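Local coordinates for uncharacterized protein ScGH5_18 (Streptomyces cattleya, PDB 7LR8), which probably hydrolyses the Manβ1-4GlcNAc linkage of N-glycan cores, as a family GH5 glycoside hydrolase acting in bacterial N-glycan breakdown, at residues H29-D43 with Q76-L89. The protein carries 1 engineered substitution. Sequence-based numbering, arbitrary orientation.
Sequences HWLDFDLDAVRADLD and QLAALTDAAGERGL. With SO4 (sulfate ion), chain K; SO4 (sulfate ion), chain I.
Asp43 and Arg87 make the one direct hydrogen bond between 29-43 and 76-89: Arg87 NE gives its proton to Asp43 OD1 at 2.7 Å; OD1 lies nearly in the guanidinium plane, whereas NE comes to it from above the carboxylate plane. The two terminal nitrogens are engaged as well. NH1 bonds both Ala83 O (2.8 Å) and Glu86 OE1 (3.0 Å), while NH2 donates to a water that itself donates to Asp43 OD2. The methylenes of Arg39 cover one guanidinium face, CG lying 3.5 Å from Arg87 NH2. Were Arg87 replaced by an alanine, Asp43 and Glu86 would probably lose their cationic mate, Ala83 O a side-chain donor, and Leu42 CB its cover. Arg39 bridges to Asp36 through NH1 and gives NH2 to a sulfate, while a water links its NE to Glu86 OE1. These are neighbouring outer helices of the (β/α)8 barrel of family GH5; the axes of segments 35-43 and 76-86 approach to 9.7 Å and cross at -34°, and Val55 of strand 52-55 packs against Leu80 beneath them. Between them Leu42 CD1 reaches the backbone at Ala84 N, and Val38 CG1 meets Leu80 CG. At the other end a chi1 of -170° sets CG of Phe33 anti to the backbone N and carries the ring across to Gln76, whose CB sits squarely over its face, a CH-pi contact of 3.7 Å to the ring centroid. The Gln76 amide is satisfied through solvent and anion: two waters tie OE1 and NE2 separately to Trp30 O, and NE2 also donates to a second sulfate at 3.0 Å. Trp30 NE1 points elsewhere, to Phe56 O.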
loop_
_atom_site.group_PDB
_atom_site.type_symbol
_atom_site.label_atom_id
_atom_site.label_comp_id
_atom_site.label_asym_id
_atom_site.label_seq_id
_atom_site.Cartn_x
_atom_site.Cartn_y
_atom_site.Cartn_z
ATOM N N HIS B 29 -13.083 0.270 6.485
ATOM C CA HIS B 29 -14.467 -0.100 6.218
ATOM C C HIS B 29 -14.817 -0.011 4.731
ATOM O O HIS B 29 -15.792 -0.634 4.302
ATOM C CB HIS B 29 -15.426 0.762 7.048
ATOM C CG HIS B 29 -15.652 2.134 6.496
ATOM N ND1 HIS B 29 -16.913 2.668 6.351
ATOM C CD2 HIS B 29 -14.787 3.088 6.076
ATOM C CE1 HIS B 29 -16.816 3.886 5.847
ATOM N NE2 HIS B 29 -15.538 4.167 5.676
ATOM N N TRP B 30 -14.031 0.704 3.924
ATOM C CA TRP B 30 -14.292 0.684 2.486
ATOM C C TRP B 30 -14.173 -0.715 1.896
ATOM O O TRP B 30 -14.755 -0.979 0.833
ATOM C CB TRP B 30 -13.346 1.623 1.754
ATOM C CG TRP B 30 -13.418 3.041 2.209
ATOM C CD1 TRP B 30 -12.449 3.727 2.883
ATOM C CD2 TRP B 30 -14.516 3.960 2.031
ATOM N NE1 TRP B 30 -12.866 5.012 3.128
ATOM C CE2 TRP B 30 -14.130 5.183 2.620
ATOM C CE3 TRP B 30 -15.774 3.872 1.418
ATOM C CZ2 TRP B 30 -14.960 6.312 2.626
ATOM C CZ3 TRP B 30 -16.611 5.003 1.434
ATOM C CH2 TRP B 30 -16.193 6.202 2.033
ATOM N N LEU B 31 -13.432 -1.614 2.558
ATOM C CA LEU B 31 -13.292 -2.987 2.090
ATOM C C LEU B 31 -14.447 -3.879 2.512
ATOM O O LEU B 31 -14.577 -4.989 1.980
ATOM C CB LEU B 31 -11.974 -3.588 2.597
ATOM C CG LEU B 31 -10.702 -2.826 2.226
ATOM C CD1 LEU B 31 -9.496 -3.455 2.938
ATOM C CD2 LEU B 31 -10.471 -2.819 0.718
ATOM N N ASP B 32 -15.272 -3.434 3.454
ATOM C CA ASP B 32 -16.391 -4.195 3.994
ATOM C C ASP B 32 -17.493 -3.187 4.293
ATOM O O ASP B 32 -17.928 -3.004 5.443
ATOM C CB ASP B 32 -15.985 -4.980 5.238
ATOM C CG ASP B 32 -14.945 -6.047 4.937
ATOM O OD1 ASP B 32 -15.298 -7.071 4.303
ATOM O OD2 ASP B 32 -13.775 -5.841 5.317
ATOM N N PHE B 33 -17.925 -2.496 3.244
ATOM C CA PHE B 33 -18.755 -1.317 3.433
ATOM C C PHE B 33 -20.143 -1.725 3.908
ATOM O O PHE B 33 -20.849 -2.484 3.231
ATOM C CB PHE B 33 -18.827 -0.504 2.146
ATOM C CG PHE B 33 -19.475 0.838 2.330
ATOM C CD1 PHE B 33 -18.785 1.880 2.934
ATOM C CD2 PHE B 33 -20.793 1.048 1.931
ATOM C CE1 PHE B 33 -19.390 3.121 3.120
ATOM C CE2 PHE B 33 -21.398 2.281 2.115
ATOM C CZ PHE B 33 -20.688 3.320 2.709
ATOM N N ASP B 34 -20.515 -1.228 5.081
ATOM C CA ASP B 34 -21.756 -1.567 5.769
ATOM C C ASP B 34 -22.464 -0.245 6.024
ATOM O O ASP B 34 -22.100 0.480 6.957
ATOM C CB ASP B 34 -21.465 -2.324 7.071
ATOM C CG ASP B 34 -22.728 -2.792 7.789
ATOM O OD1 ASP B 34 -23.781 -2.131 7.687
ATOM O OD2 ASP B 34 -22.661 -3.830 8.479
ATOM N N LEU B 35 -23.471 0.065 5.200
ATOM C CA LEU B 35 -24.167 1.343 5.336
ATOM C C LEU B 35 -24.948 1.438 6.643
ATOM O O LEU B 35 -25.055 2.529 7.216
ATOM C CB LEU B 35 -25.090 1.560 4.136
ATOM C CG LEU B 35 -25.761 2.927 3.974
ATOM C CD1 LEU B 35 -24.728 4.053 3.963
ATOM C CD2 LEU B 35 -26.601 2.948 2.690
ATOM N N ASP B 36 -25.501 0.324 7.134
ATOM C CA ASP B 36 -26.235 0.366 8.395
ATOM C C ASP B 36 -25.309 0.685 9.561
ATOM O O ASP B 36 -25.711 1.375 10.509
ATOM C CB ASP B 36 -26.961 -0.954 8.630
ATOM C CG ASP B 36 -28.183 -1.102 7.743
ATOM O OD1 ASP B 36 -28.781 -0.066 7.389
ATOM O OD2 ASP B 36 -28.531 -2.246 7.390
ATOM N N ALA B 37 -24.066 0.184 9.511
ATOM C CA ALA B 37 -23.086 0.539 10.533
ATOM C C ALA B 37 -22.706 2.011 10.439
ATOM O O ALA B 37 -22.535 2.682 11.462
ATOM C CB ALA B 37 -21.845 -0.350 10.413
ATOM N N VAL B 38 -22.582 2.531 9.219
ATOM C CA VAL B 38 -22.334 3.959 9.046
ATOM C C VAL B 38 -23.508 4.777 9.579
ATOM O O VAL B 38 -23.320 5.795 10.260
ATOM C CB VAL B 38 -22.052 4.256 7.562
ATOM C CG1 VAL B 38 -22.133 5.744 7.289
ATOM C CG2 VAL B 38 -20.686 3.688 7.172
ATOM N N ARG B 39 -24.736 4.341 9.292
ATOM C CA ARG B 39 -25.913 5.060 9.782
ATOM C C ARG B 39 -25.951 5.097 11.306
ATOM O O ARG B 39 -26.246 6.140 11.905
ATOM C CB ARG B 39 -27.180 4.411 9.233
ATOM C CG ARG B 39 -27.477 4.726 7.768
ATOM C CD ARG B 39 -28.464 3.701 7.217
ATOM N NE ARG B 39 -28.972 4.053 5.893
ATOM C CZ ARG B 39 -29.299 3.162 4.965
ATOM N NH1 ARG B 39 -29.148 1.865 5.210
ATOM N NH2 ARG B 39 -29.761 3.564 3.787
ATOM N N ALA B 40 -25.663 3.967 11.956
ATOM C CA ALA B 40 -25.657 3.943 13.418
ATOM C C ALA B 40 -24.558 4.842 13.974
ATOM O O ALA B 40 -24.764 5.536 14.978
ATOM C CB ALA B 40 -25.487 2.508 13.913
ATOM N N ASP B 41 -23.378 4.832 13.334
ATOM C CA ASP B 41 -22.305 5.755 13.697
ATOM C C ASP B 41 -22.777 7.200 13.616
ATOM O O ASP B 41 -22.614 7.979 14.568
ATOM C CB ASP B 41 -21.099 5.564 12.769
ATOM C CG ASP B 41 -20.244 4.352 13.123
ATOM O OD1 ASP B 41 -20.485 3.702 14.165
ATOM O OD2 ASP B 41 -19.305 4.075 12.341
ATOM N N LEU B 42 -23.354 7.579 12.471
ATOM C CA LEU B 42 -23.787 8.956 12.277
ATOM C C LEU B 42 -24.967 9.301 13.183
ATOM O O LEU B 42 -25.084 10.447 13.629
ATOM C CB LEU B 42 -24.117 9.198 10.799
ATOM C CG LEU B 42 -22.912 8.987 9.864
ATOM C CD1 LEU B 42 -23.285 9.208 8.400
ATOM C CD2 LEU B 42 -21.743 9.879 10.259
ATOM N N ASP B 43 -25.824 8.326 13.502
ATOM C CA ASP B 43 -26.864 8.558 14.502
ATOM C C ASP B 43 -26.261 9.043 15.813
ATOM O O ASP B 43 -26.767 9.983 16.438
ATOM C CB ASP B 43 -27.662 7.282 14.761
ATOM C CG ASP B 43 -28.680 6.999 13.700
ATOM O OD1 ASP B 43 -28.966 7.891 12.873
ATOM O OD2 ASP B 43 -29.204 5.870 13.708
ATOM N N GLN B 76 -20.064 4.249 -2.837
ATOM C CA GLN B 76 -20.103 4.097 -1.383
ATOM C C GLN B 76 -19.908 5.443 -0.697
ATOM O O GLN B 76 -20.594 5.760 0.280
ATOM C CB GLN B 76 -19.035 3.094 -0.925
ATOM C CG GLN B 76 -19.309 1.645 -1.365
ATOM C CD GLN B 76 -18.059 0.772 -1.295
ATOM O OE1 GLN B 76 -16.944 1.281 -1.171
ATOM N NE2 GLN B 76 -18.245 -0.546 -1.367
ATOM N N LEU B 77 -18.992 6.261 -1.220
ATOM C CA LEU B 77 -18.790 7.599 -0.668
ATOM C C LEU B 77 -20.050 8.450 -0.806
ATOM O O LEU B 77 -20.400 9.206 0.113
ATOM C CB LEU B 77 -17.604 8.269 -1.362
ATOM C CG LEU B 77 -17.252 9.691 -0.917
ATOM C CD1 LEU B 77 -16.886 9.732 0.583
ATOM C CD2 LEU B 77 -16.127 10.256 -1.767
ATOM N N ALA B 78 -20.750 8.330 -1.939
ATOM C CA ALA B 78 -22.011 9.053 -2.101
ATOM C C ALA B 78 -23.063 8.546 -1.122
ATOM O O ALA B 78 -23.827 9.340 -0.560
ATOM C CB ALA B 78 -22.512 8.933 -3.548
ATOM N N ALA B 79 -23.116 7.227 -0.903
ATOM C CA ALA B 79 -24.078 6.670 0.046
ATOM C C ALA B 79 -23.785 7.151 1.460
ATOM O O ALA B 79 -24.713 7.455 2.224
ATOM C CB ALA B 79 -24.060 5.142 -0.014
ATOM N N LEU B 80 -22.510 7.232 1.819
ATOM C CA LEU B 80 -22.142 7.809 3.106
ATOM C C LEU B 80 -22.565 9.267 3.182
ATOM O O LEU B 80 -23.056 9.728 4.218
ATOM C CB LEU B 80 -20.636 7.666 3.318
ATOM C CG LEU B 80 -20.034 7.999 4.682
ATOM C CD1 LEU B 80 -18.662 7.337 4.756
ATOM C CD2 LEU B 80 -19.910 9.494 4.921
ATOM N N THR B 81 -22.366 10.013 2.096
ATOM C CA THR B 81 -22.719 11.427 2.109
ATOM C C THR B 81 -24.225 11.608 2.253
ATOM O O THR B 81 -24.692 12.516 2.962
ATOM C CB THR B 81 -22.182 12.087 0.829
ATOM O OG1 THR B 81 -20.751 11.947 0.803
ATOM C CG2 THR B 81 -22.540 13.563 0.795
ATOM N N ASP B 82 -25.007 10.724 1.630
ATOM C CA ASP B 82 -26.454 10.800 1.772
ATOM C C ASP B 82 -26.885 10.438 3.187
ATOM O O ASP B 82 -27.781 11.079 3.751
ATOM C CB ASP B 82 -27.133 9.879 0.760
ATOM C CG ASP B 82 -27.056 10.407 -0.656
ATOM O OD1 ASP B 82 -26.810 11.620 -0.831
ATOM O OD2 ASP B 82 -27.240 9.595 -1.589
ATOM N N ALA B 83 -26.270 9.407 3.775
ATOM C CA ALA B 83 -26.606 9.058 5.154
ATOM C C ALA B 83 -26.312 10.222 6.092
ATOM O O ALA B 83 -27.075 10.490 7.036
ATOM C CB ALA B 83 -25.836 7.802 5.582
ATOM N N ALA B 84 -25.225 10.949 5.831
ATOM C CA ALA B 84 -24.908 12.111 6.652
ATOM C C ALA B 84 -25.938 13.215 6.457
ATOM O O ALA B 84 -26.450 13.767 7.434
ATOM C CB ALA B 84 -23.499 12.611 6.325
ATOM N N GLY B 85 -26.278 13.534 5.201
ATOM C CA GLY B 85 -27.235 14.614 4.961
ATOM C C GLY B 85 -28.588 14.378 5.606
ATOM O O GLY B 85 -29.220 15.316 6.112
ATOM N N GLU B 86 -29.063 13.127 5.585
ATOM C CA GLU B 86 -30.330 12.794 6.237
ATOM C C GLU B 86 -30.322 13.183 7.703
ATOM O O GLU B 86 -31.363 13.542 8.263
ATOM C CB GLU B 86 -30.615 11.302 6.133
ATOM C CG GLU B 86 -30.901 10.820 4.767
ATOM C CD GLU B 86 -31.120 9.336 4.740
ATOM O OE1 GLU B 86 -30.582 8.623 5.617
ATOM O OE2 GLU B 86 -31.825 8.883 3.828
ATOM N N ARG B 87 -29.168 13.066 8.347
ATOM C CA ARG B 87 -29.001 13.338 9.765
ATOM C C ARG B 87 -28.559 14.767 10.027
ATOM O O ARG B 87 -28.155 15.086 11.149
ATOM C CB ARG B 87 -28.009 12.335 10.363
ATOM C CG ARG B 87 -28.606 10.933 10.430
ATOM C CD ARG B 87 -27.610 9.774 10.276
ATOM N NE ARG B 87 -28.374 8.531 10.325
ATOM C CZ ARG B 87 -28.962 7.978 9.272
ATOM N NH1 ARG B 87 -28.836 8.530 8.073
ATOM N NH2 ARG B 87 -29.670 6.867 9.416
ATOM N N GLY B 88 -28.649 15.635 9.020
ATOM C CA GLY B 88 -28.294 17.027 9.202
ATOM C C GLY B 88 -26.807 17.268 9.304
ATOM O O GLY B 88 -26.386 18.251 9.920
ATOM N N LEU B 89 -25.994 16.391 8.711
ATOM C CA LEU B 89 -24.542 16.514 8.735
ATOM C C LEU B 89 -24.071 16.820 7.317
ATOM O O LEU B 89 -24.238 15.994 6.412
ATOM C CB LEU B 89 -23.888 15.241 9.264
ATOM C CG LEU B 89 -24.388 14.801 10.643
ATOM C CD1 LEU B 89 -23.922 13.381 10.933
ATOM C CD2 LEU B 89 -23.887 15.769 11.708
HETATM S S SO4 K . -21.768 -1.944 -1.911
HETATM O O1 SO4 K . -21.233 -1.542 -3.208
HETATM O O2 SO4 K . -23.206 -1.694 -1.885
HETATM O O3 SO4 K . -21.516 -3.366 -1.698
HETATM O O4 SO4 K . -21.130 -1.174 -0.848
HETATM S S SO4 I . -31.568 0.628 2.324
HETATM O O1 SO4 I . -31.347 -0.471 1.388
HETATM O O2 SO4 I . -32.822 1.301 1.996
HETATM O O3 SO4 I . -31.639 0.104 3.685
HETATM O O4 SO4 I . -30.460 1.575 2.226
HETATM O O HOH W 1 -14.544 0.033 -1.774
HETATM O O HOH W 2 -16.386 -2.565 -0.733
HETATM O O HOH W 3 -29.110 6.515 4.213
HETATM O O HOH W 4 -29.958 4.759 11.625
#